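Local coordinates for protein PT26-6P (Thermococcus sp., PDB 2WB7) that is of unknown function, is encoded by a euryarchaeal mobile element, and combines two immunoglobulin-like domains with a helical domain, at residues Ser385-Val390 and Ala487-Val492; Ile452-Ala457 and Glu515-Ala520; Arg100-Arg105 and Lys129-Leu134. All coordinates share one frame; numbering follows the deposited sequence.

Contact 1: Ser385-Val390 and Ala487-Val492; sequences SNTYTV and AGDYYV
T387 lays its side chain over the carboxylate of D489, with the hydroxyl standing almost directly above the carboxylate carbon, 3.3 Å from OG1 to CG. From T387 OG1 the two carboxylate oxygens are almost equally far, D489 OD2 at 3.4 Å and D489 OD1 at 3.5 Å, so the approach is onto the face of the group. This is not the geometry of a direct hydrogen bond, and a water makes the polar link instead. It lies 2.5 Å from T387 OG1 and donates to D489 OD2 at 2.6 Å, while T389 OG1 is a third partner at 3.2 Å. With T387 OG1 between its backbone N and carbonyl carbon (chi1 43°), the methyl is left beside the N, and T387 CG2 comes within 4.4 Å of V492 CG1 one turn further along the helix. The loop that presents these threonines carries an Asx turn, in which N386 OD1 accepts from Y388 N at 2.7 Å, a fairly straight bond of 153°. Beyond the two segments, K425 forms a salt bridge with D489 OD1 and also donates to the carbonyls of T387 and Y388, while Y455 is hydrogen-bonded to the same carboxylate oxygen. N493 spans the contact too, receiving S385 N on OD1 and giving ND2 to the carbonyl of D489. The irregular linker that leads from strand 370-379 into helix 393-404 is thus fastened to helix 471-499 mainly through polar groups. The chemistry divides the labour within one buried carboxylate: OD2 reaches the linker through water, whereas OD1 is held by a lysine and a tyrosine, an environment that would be expected to stabilise the ionised form of D489.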
loop_
_atom_site.group_PDB
_atom_site.type_symbol
_atom_site.label_atom_id
_atom_site.label_comp_id
_atom_site.label_asym_id
_atom_site.label_seq_id
_atom_site.Cartn_x
_atom_site.Cartn_y
_atom_site.Cartn_z
ATOM N N SER A 385 -25.822 2.677 1.738
ATOM C CA SER A 385 -27.193 2.358 1.316
ATOM C C SER A 385 -28.076 3.593 1.491
ATOM O O SER A 385 -27.738 4.496 2.257
ATOM C CB SER A 385 -27.748 1.198 2.136
ATOM O OG SER A 385 -27.969 1.602 3.477
ATOM N N ASN A 386 -29.203 3.643 0.789
ATOM C CA ASN A 386 -30.088 4.793 0.918
ATOM C C ASN A 386 -30.711 4.893 2.310
ATOM O O ASN A 386 -31.482 4.038 2.709
ATOM C CB ASN A 386 -31.183 4.791 -0.153
ATOM C CG ASN A 386 -32.044 6.058 -0.101
ATOM O OD1 ASN A 386 -31.875 6.900 0.792
ATOM N ND2 ASN A 386 -32.963 6.196 -1.052
ATOM N N THR A 387 -30.378 5.942 3.044
ATOM C CA THR A 387 -30.932 6.126 4.375
ATOM C C THR A 387 -32.069 7.163 4.451
ATOM O O THR A 387 -32.613 7.409 5.529
ATOM C CB THR A 387 -29.830 6.476 5.386
ATOM O OG1 THR A 387 -28.938 7.442 4.808
ATOM C CG2 THR A 387 -29.040 5.239 5.717
ATOM N N TYR A 388 -32.442 7.745 3.314
ATOM C CA TYR A 388 -33.544 8.711 3.266
ATOM C C TYR A 388 -33.196 9.964 4.035
ATOM O O TYR A 388 -33.577 10.116 5.189
ATOM C CB TYR A 388 -34.847 8.087 3.782
ATOM C CG TYR A 388 -35.053 6.705 3.203
ATOM C CD1 TYR A 388 -34.937 5.568 4.002
ATOM C CD2 TYR A 388 -35.283 6.532 1.847
ATOM C CE1 TYR A 388 -35.066 4.311 3.469
ATOM C CE2 TYR A 388 -35.412 5.273 1.306
ATOM C CZ TYR A 388 -35.303 4.168 2.124
ATOM O OH TYR A 388 -35.439 2.909 1.596
ATOM N N THR A 389 -32.449 10.859 3.399
ATOM C CA THR A 389 -32.027 12.070 4.066
ATOM C C THR A 389 -33.238 12.886 4.416
ATOM O O THR A 389 -34.126 13.068 3.601
ATOM C CB THR A 389 -31.127 12.909 3.185
ATOM O OG1 THR A 389 -30.095 12.075 2.661
ATOM C CG2 THR A 389 -30.503 14.041 3.983
ATOM N N VAL A 390 -33.264 13.391 5.637
ATOM C CA VAL A 390 -34.346 14.238 6.075
ATOM C C VAL A 390 -34.061 15.689 5.717
ATOM O O VAL A 390 -34.961 16.433 5.331
ATOM C CB VAL A 390 -34.581 14.078 7.588
ATOM C CG1 VAL A 390 -35.575 15.106 8.091
ATOM C CG2 VAL A 390 -35.055 12.659 7.889
ATOM N N ALA A 487 -23.641 11.859 10.190
ATOM C CA ALA A 487 -22.937 11.004 11.137
ATOM C C ALA A 487 -23.785 9.791 11.525
ATOM O O ALA A 487 -23.343 8.651 11.439
ATOM C CB ALA A 487 -22.575 11.805 12.342
ATOM N N GLY A 488 -25.024 10.039 11.920
ATOM C CA GLY A 488 -25.948 8.973 12.246
ATOM C C GLY A 488 -26.152 8.040 11.079
ATOM O O GLY A 488 -26.204 6.815 11.255
ATOM N N ASP A 489 -26.270 8.604 9.879
ATOM C CA ASP A 489 -26.398 7.775 8.672
ATOM C C ASP A 489 -25.202 6.839 8.500
ATOM O O ASP A 489 -25.358 5.672 8.129
ATOM C CB ASP A 489 -26.621 8.631 7.426
ATOM C CG ASP A 489 -28.024 9.229 7.383
ATOM O OD1 ASP A 489 -28.929 8.699 8.080
ATOM O OD2 ASP A 489 -28.231 10.226 6.653
ATOM N N TYR A 490 -24.010 7.348 8.800
ATOM C CA TYR A 490 -22.805 6.533 8.708
ATOM C C TYR A 490 -22.897 5.397 9.712
ATOM O O TYR A 490 -22.716 4.235 9.350
ATOM C CB TYR A 490 -21.544 7.362 8.986
ATOM C CG TYR A 490 -21.065 8.221 7.832
ATOM C CD1 TYR A 490 -20.874 7.681 6.568
ATOM C CD2 TYR A 490 -20.787 9.577 8.015
ATOM C CE1 TYR A 490 -20.425 8.469 5.494
ATOM C CE2 TYR A 490 -20.326 10.371 6.961
ATOM C CZ TYR A 490 -20.151 9.805 5.704
ATOM O OH TYR A 490 -19.706 10.594 4.674
ATOM N N TYR A 491 -23.175 5.747 10.971
ATOM C CA TYR A 491 -23.248 4.768 12.066
ATOM C C TYR A 491 -24.173 3.618 11.733
ATOM O O TYR A 491 -23.893 2.457 12.038
ATOM C CB TYR A 491 -23.685 5.425 13.374
ATOM C CG TYR A 491 -22.522 5.959 14.179
ATOM C CD1 TYR A 491 -22.533 7.242 14.667
ATOM C CD2 TYR A 491 -21.400 5.169 14.425
ATOM C CE1 TYR A 491 -21.487 7.735 15.390
ATOM C CE2 TYR A 491 -20.339 5.649 15.146
ATOM C CZ TYR A 491 -20.391 6.939 15.629
ATOM O OH TYR A 491 -19.339 7.452 16.342
ATOM N N VAL A 492 -25.265 3.948 11.064
ATOM C CA VAL A 492 -26.253 2.960 10.701
ATOM C C VAL A 492 -25.711 2.043 9.612
ATOM O O VAL A 492 -25.880 0.807 9.676
ATOM C CB VAL A 492 -27.535 3.625 10.212
ATOM C CG1 VAL A 492 -28.274 2.687 9.271
ATOM C CG2 VAL A 492 -28.407 4.067 11.420
HETATM O O HOH W 1 -30.057 9.717 4.866
#

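Contact 2: Ile452-Ala457 and Glu515-Ala520; sequences IDEYKA and EYSNLA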
loop_
_atom_site.group_PDB
_atom_site.type_symbol
_atom_site.label_atom_id
_atom_site.label_comp_id
_atom_site.label_asym_id
_atom_site.label_seq_id
_atom_site.Cartn_x
_atom_site.Cartn_y
_atom_site.Cartn_z
ATOM N N ILE A 452 -27.961 6.411 17.199
ATOM C CA ILE A 452 -29.043 6.941 18.025
ATOM C C ILE A 452 -28.638 8.261 18.662
ATOM O O ILE A 452 -29.418 9.207 18.672
ATOM C CB ILE A 452 -29.505 5.932 19.090
ATOM C CG1 ILE A 452 -30.059 4.674 18.415
ATOM C CG2 ILE A 452 -30.553 6.559 19.991
ATOM C CD1 ILE A 452 -30.500 3.604 19.384
ATOM N N ASP A 453 -27.412 8.354 19.165
ATOM C CA ASP A 453 -26.939 9.614 19.733
ATOM C C ASP A 453 -26.769 10.742 18.696
ATOM O O ASP A 453 -26.919 11.934 19.025
ATOM C CB ASP A 453 -25.620 9.415 20.494
ATOM C CG ASP A 453 -25.712 8.348 21.583
ATOM O OD1 ASP A 453 -26.807 8.114 22.147
ATOM O OD2 ASP A 453 -24.663 7.748 21.892
ATOM N N GLU A 454 -26.445 10.388 17.457
ATOM C CA GLU A 454 -26.262 11.422 16.446
ATOM C C GLU A 454 -27.597 12.041 16.044
ATOM O O GLU A 454 -27.743 13.280 16.025
ATOM C CB GLU A 454 -25.511 10.890 15.232
ATOM C CG GLU A 454 -24.043 10.657 15.509
ATOM C CD GLU A 454 -23.333 11.907 16.047
ATOM O OE1 GLU A 454 -23.386 12.997 15.429
ATOM O OE2 GLU A 454 -22.691 11.798 17.111
ATOM N N TYR A 455 -28.565 11.172 15.742
ATOM C CA TYR A 455 -29.896 11.604 15.357
ATOM C C TYR A 455 -30.484 12.451 16.465
ATOM O O TYR A 455 -31.045 13.504 16.198
ATOM C CB TYR A 455 -30.792 10.409 15.065
ATOM C CG TYR A 455 -30.416 9.653 13.802
ATOM C CD1 TYR A 455 -30.485 8.263 13.745
ATOM C CD2 TYR A 455 -29.993 10.328 12.666
ATOM C CE1 TYR A 455 -30.159 7.569 12.593
ATOM C CE2 TYR A 455 -29.660 9.638 11.502
ATOM C CZ TYR A 455 -29.743 8.260 11.472
ATOM O OH TYR A 455 -29.409 7.589 10.313
ATOM N N LYS A 456 -30.343 11.988 17.709
ATOM C CA LYS A 456 -30.775 12.747 18.897
ATOM C C LYS A 456 -30.164 14.142 18.923
ATOM O O LYS A 456 -30.841 15.118 19.262
ATOM C CB LYS A 456 -30.393 12.029 20.199
ATOM C CG LYS A 456 -31.329 10.904 20.697
ATOM C CD LYS A 456 -31.271 10.906 22.234
ATOM C CE LYS A 456 -31.148 9.521 22.857
ATOM N NZ LYS A 456 -32.382 9.128 23.631
ATOM N N ALA A 457 -28.885 14.250 18.584
ATOM C CA ALA A 457 -28.253 15.572 18.575
ATOM C C ALA A 457 -28.868 16.459 17.497
ATOM O O ALA A 457 -29.009 17.678 17.673
ATOM C CB ALA A 457 -26.762 15.453 18.351
ATOM N N GLU A 515 -16.028 11.697 12.435
ATOM C CA GLU A 515 -15.513 12.915 11.809
ATOM C C GLU A 515 -16.597 13.961 11.632
ATOM O O GLU A 515 -16.443 15.093 12.069
ATOM C CB GLU A 515 -14.875 12.600 10.463
ATOM C CG GLU A 515 -13.518 11.933 10.573
ATOM C CD GLU A 515 -12.987 11.498 9.209
ATOM O OE1 GLU A 515 -13.570 11.933 8.182
ATOM O OE2 GLU A 515 -12.002 10.715 9.163
ATOM N N TYR A 516 -17.698 13.573 10.992
ATOM C CA TYR A 516 -18.819 14.470 10.771
ATOM C C TYR A 516 -19.472 14.908 12.086
ATOM O O TYR A 516 -19.946 16.032 12.225
ATOM C CB TYR A 516 -19.844 13.797 9.850
ATOM C CG TYR A 516 -19.417 13.780 8.404
ATOM C CD1 TYR A 516 -20.165 14.428 7.421
ATOM C CD2 TYR A 516 -18.241 13.134 8.027
ATOM C CE1 TYR A 516 -19.755 14.414 6.087
ATOM C CE2 TYR A 516 -17.828 13.114 6.712
ATOM C CZ TYR A 516 -18.580 13.758 5.747
ATOM O OH TYR A 516 -18.143 13.737 4.452
ATOM N N SER A 517 -19.504 14.018 13.057
ATOM C CA SER A 517 -19.996 14.406 14.347
ATOM C C SER A 517 -19.136 15.532 14.916
ATOM O O SER A 517 -19.663 16.525 15.409
ATOM C CB SER A 517 -20.034 13.210 15.284
ATOM O OG SER A 517 -20.415 13.623 16.580
ATOM N N ASN A 518 -17.817 15.409 14.812
ATOM C CA ASN A 518 -16.956 16.468 15.309
ATOM C C ASN A 518 -17.092 17.758 14.516
ATOM O O ASN A 518 -16.965 18.852 15.062
ATOM C CB ASN A 518 -15.490 16.025 15.381
ATOM C CG ASN A 518 -15.273 14.883 16.363
ATOM O OD1 ASN A 518 -14.242 14.217 16.335
ATOM N ND2 ASN A 518 -16.247 14.645 17.224
ATOM N N LEU A 519 -17.335 17.642 13.220
ATOM C CA LEU A 519 -17.536 18.838 12.423
ATOM C C LEU A 519 -18.792 19.530 12.934
ATOM O O LEU A 519 -18.812 20.767 13.115
ATOM C CB LEU A 519 -17.668 18.498 10.943
ATOM C CG LEU A 519 -17.859 19.688 9.999
ATOM C CD1 LEU A 519 -16.854 20.760 10.291
ATOM C CD2 LEU A 519 -17.742 19.249 8.573
ATOM N N ALA A 520 -19.836 18.736 13.184
ATOM C CA ALA A 520 -21.074 19.285 13.732
ATOM C C ALA A 520 -20.815 20.137 14.971
ATOM O O ALA A 520 -21.291 21.273 15.071
ATOM C CB ALA A 520 -22.071 18.189 14.046
#
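E454 and S517 reach toward each other from helices 442-465 and 503-523, and a hydrogen bond from S517 OG to E454 OE2, 3.0 Å long, joins them. The serine hydroxyl is anti to its own backbone N (chi1 175°), an orientation that carries it out across the gap to the glutamate. E454 does not stretch to meet it: CG lies beside the backbone N, and the chain then bends at chi2 (-55°), bringing the carboxylate round so that both of its oxygens come near the serine. S517 OG meets OE2 on the syn side but 34° out of the carboxylate plane, and so approaches partly over the group. S517 CB is also close, 3.4 Å from E454 OE1 and 3.5 Å from E454 OE2, which makes the serine a compact partner for the whole carboxylate. Helix 471-499 supplies the surroundings. A487 touches both E454 and S517, Y491 packs on E454, and H484 hydrogen-bonds through ND1 to E454 OE1 while also touching A457 and A520. The buried carboxylate therefore has a different helix on each oxygen, serine on OE2 and histidine on OE1. This sharing should restrict rotation of the carboxylate, and, if E454 is ionised, its charge would tend to favour a protonated H484.

Contact 3: Arg100-Arg105 and Lys129-Leu134; sequences RTYWTR and KAPDPL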
loop_
_atom_site.group_PDB
_atom_site.type_symbol
_atom_site.label_atom_id
_atom_site.label_comp_id
_atom_site.label_asym_id
_atom_site.label_seq_id
_atom_site.Cartn_x
_atom_site.Cartn_y
_atom_site.Cartn_z
ATOM N N ARG A 100 15.919 -24.359 2.956
ATOM C CA ARG A 100 15.479 -24.254 1.584
ATOM C C ARG A 100 16.019 -22.947 1.014
ATOM O O ARG A 100 16.041 -21.917 1.708
ATOM C CB ARG A 100 13.965 -24.323 1.482
ATOM C CG ARG A 100 13.522 -24.720 0.114
ATOM C CD ARG A 100 12.045 -25.024 0.102
ATOM N NE ARG A 100 11.543 -25.188 -1.263
ATOM C CZ ARG A 100 10.404 -24.656 -1.703
ATOM N NH1 ARG A 100 9.655 -23.912 -0.890
ATOM N NH2 ARG A 100 10.018 -24.855 -2.957
ATOM N N THR A 101 16.470 -22.993 -0.237
ATOM C CA THR A 101 17.167 -21.855 -0.820
ATOM C C THR A 101 16.440 -21.297 -2.029
ATOM O O THR A 101 15.924 -22.058 -2.844
ATOM C CB THR A 101 18.588 -22.238 -1.266
ATOM O OG1 THR A 101 18.515 -23.243 -2.279
ATOM C CG2 THR A 101 19.394 -22.765 -0.100
ATOM N N TYR A 102 16.432 -19.975 -2.174
ATOM C CA TYR A 102 15.766 -19.375 -3.320
ATOM C C TYR A 102 16.625 -18.383 -4.089
ATOM O O TYR A 102 17.450 -17.675 -3.521
ATOM C CB TYR A 102 14.498 -18.649 -2.889
ATOM C CG TYR A 102 13.679 -19.290 -1.800
ATOM C CD1 TYR A 102 14.224 -19.567 -0.554
ATOM C CD2 TYR A 102 12.327 -19.556 -2.000
ATOM C CE1 TYR A 102 13.453 -20.117 0.453
ATOM C CE2 TYR A 102 11.544 -20.107 -1.001
ATOM C CZ TYR A 102 12.110 -20.384 0.225
ATOM O OH TYR A 102 11.337 -20.932 1.230
ATOM N N TRP A 103 16.403 -18.331 -5.394
ATOM C CA TRP A 103 16.900 -17.232 -6.214
ATOM C C TRP A 103 18.411 -17.233 -6.337
ATOM O O TRP A 103 19.009 -16.237 -6.748
ATOM C CB TRP A 103 16.410 -15.897 -5.653
ATOM C CG TRP A 103 14.942 -15.893 -5.489
ATOM C CD1 TRP A 103 14.234 -15.598 -4.361
ATOM C CD2 TRP A 103 13.989 -16.244 -6.486
ATOM N NE1 TRP A 103 12.891 -15.736 -4.603
ATOM C CE2 TRP A 103 12.713 -16.131 -5.903
ATOM C CE3 TRP A 103 14.092 -16.641 -7.823
ATOM C CZ2 TRP A 103 11.538 -16.398 -6.611
ATOM C CZ3 TRP A 103 12.923 -16.907 -8.531
ATOM C CH2 TRP A 103 11.663 -16.783 -7.921
ATOM N N THR A 104 19.016 -18.362 -5.976
ATOM C CA THR A 104 20.453 -18.563 -6.115
ATOM C C THR A 104 20.986 -17.835 -7.335
ATOM O O THR A 104 20.436 -17.950 -8.431
ATOM C CB THR A 104 20.799 -20.057 -6.238
ATOM O OG1 THR A 104 20.008 -20.816 -5.311
ATOM C CG2 THR A 104 22.264 -20.282 -5.938
ATOM N N ARG A 105 22.053 -17.071 -7.132
ATOM C CA ARG A 105 22.678 -16.324 -8.209
ATOM C C ARG A 105 24.111 -16.789 -8.263
ATOM O O ARG A 105 24.754 -16.921 -7.223
ATOM C CB ARG A 105 22.642 -14.827 -7.896
ATOM C CG ARG A 105 22.537 -13.911 -9.105
ATOM C CD ARG A 105 23.752 -14.024 -9.997
ATOM N NE ARG A 105 23.840 -12.918 -10.935
ATOM C CZ ARG A 105 24.753 -12.829 -11.894
ATOM N NH1 ARG A 105 25.660 -13.784 -12.034
ATOM N NH2 ARG A 105 24.761 -11.786 -12.708
ATOM N N LYS A 129 14.796 -11.924 -2.863
ATOM C CA LYS A 129 13.431 -11.916 -2.372
ATOM C C LYS A 129 13.186 -13.049 -1.371
ATOM O O LYS A 129 13.594 -14.195 -1.595
ATOM C CB LYS A 129 12.474 -12.029 -3.553
ATOM C CG LYS A 129 11.013 -11.899 -3.178
ATOM C CD LYS A 129 10.093 -12.307 -4.325
ATOM C CE LYS A 129 8.643 -12.272 -3.864
ATOM N NZ LYS A 129 7.746 -13.014 -4.778
ATOM N N ALA A 130 12.522 -12.721 -0.267
ATOM C CA ALA A 130 12.159 -13.710 0.741
ATOM C C ALA A 130 11.121 -14.721 0.234
ATOM O O ALA A 130 10.602 -14.585 -0.881
ATOM C CB ALA A 130 11.642 -13.008 1.978
ATOM N N PRO A 131 10.812 -15.750 1.050
ATOM C CA PRO A 131 9.727 -16.675 0.709
ATOM C C PRO A 131 8.376 -15.945 0.549
ATOM O O PRO A 131 8.068 -15.018 1.313
ATOM C CB PRO A 131 9.689 -17.632 1.913
ATOM C CG PRO A 131 11.054 -17.579 2.484
ATOM C CD PRO A 131 11.490 -16.147 2.297
ATOM N N ASP A 132 7.586 -16.374 -0.433
ATOM C CA ASP A 132 6.351 -15.693 -0.787
ATOM C C ASP A 132 5.215 -16.684 -1.028
ATOM O O ASP A 132 5.047 -17.180 -2.139
ATOM C CB ASP A 132 6.590 -14.871 -2.053
ATOM C CG ASP A 132 5.498 -13.858 -2.319
ATOM O OD1 ASP A 132 4.401 -13.966 -1.735
ATOM O OD2 ASP A 132 5.746 -12.943 -3.116
ATOM N N PRO A 133 4.409 -16.942 0.009
ATOM C CA PRO A 133 3.312 -17.900 -0.005
ATOM C C PRO A 133 2.146 -17.526 -0.929
ATOM O O PRO A 133 1.557 -18.416 -1.556
ATOM C CB PRO A 133 2.829 -17.907 1.445
ATOM C CG PRO A 133 3.815 -17.117 2.225
ATOM C CD PRO A 133 4.481 -16.199 1.273
ATOM N N LEU A 134 1.826 -16.236 -1.033
ATOM C CA LEU A 134 0.665 -15.782 -1.804
ATOM C C LEU A 134 0.868 -15.609 -3.329
ATOM O O LEU A 134 -0.109 -15.588 -4.093
ATOM C CB LEU A 134 0.128 -14.483 -1.198
ATOM C CG LEU A 134 -0.498 -14.674 0.174
ATOM C CD1 LEU A 134 -1.295 -13.446 0.599
ATOM C CD2 LEU A 134 -1.384 -15.918 0.149
#
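Y102 and P131 meet through the phenol end of the tyrosine and the outer carbons of the proline ring. The side chains cross at about a right angle, with P131 CG 3.6 Å from Y102 OH and 3.8 Å from Y102 CZ. Next to this pair, W103 turns the pyrrole edge of its indole to K129: the carbonyl oxygen of K129 lies in the ring plane, 3.2 Å from W103 CD1. Although W103 NE1 is only 3.5 Å from K129 O, the angle is too poor for a hydrogen bond, so polar contact here remains an edge-on approach. The two side chains run alongside each other in the same direction, W103 NE1 lying 3.9 Å from K129 CB.

In the next shell, the hydroxyl of Y102 is hydrogen-bonded to D96. The lysine chain, extended from a CG anti to its backbone N (chi1 -175°), carries NZ into a salt bridge with D132 OD2, 2.6 Å away, on the anti lone pair of that oxygen. P372 O accepts a second bond from K129 NZ, and W374 donates to D132 OD1. W103 packs on I371 and P372, and its carbonyl receives R365.

W103 stands at the corner between strands 101-102 and 104-108, which both pair with strand 85-96, while segment 129-134 leads from strand 120-129 toward helix 135-144. Strand 370-379 of the eight-stranded sheet runs past both segments, placing the contact where the first immunoglobulin-like domain meets the second.

In the fold
Along the chain, contact 3 closes before the other two open, and it lies on the opposite side of the chain's centre, its centre 49 Å from that of contact 1 and 51 Å from that of contact 2. Contacts 1 and 2 are neighbours, with centres 11 Å apart, and their segments alternate in sequence: 385-390, 452-457, 487-492, 515-520. Helix 471-499, which carries one side of contact 1, lies in the chain between the two helices of contact 2 and packs against both. Strand 370-379, which flanks contact 3, precedes the linker of contact 1. Contacts 3 and 1 thus lie at successive junctions, between the immunoglobulin-like domains and at entry to the helical domain; contact 2 lies inside that domain.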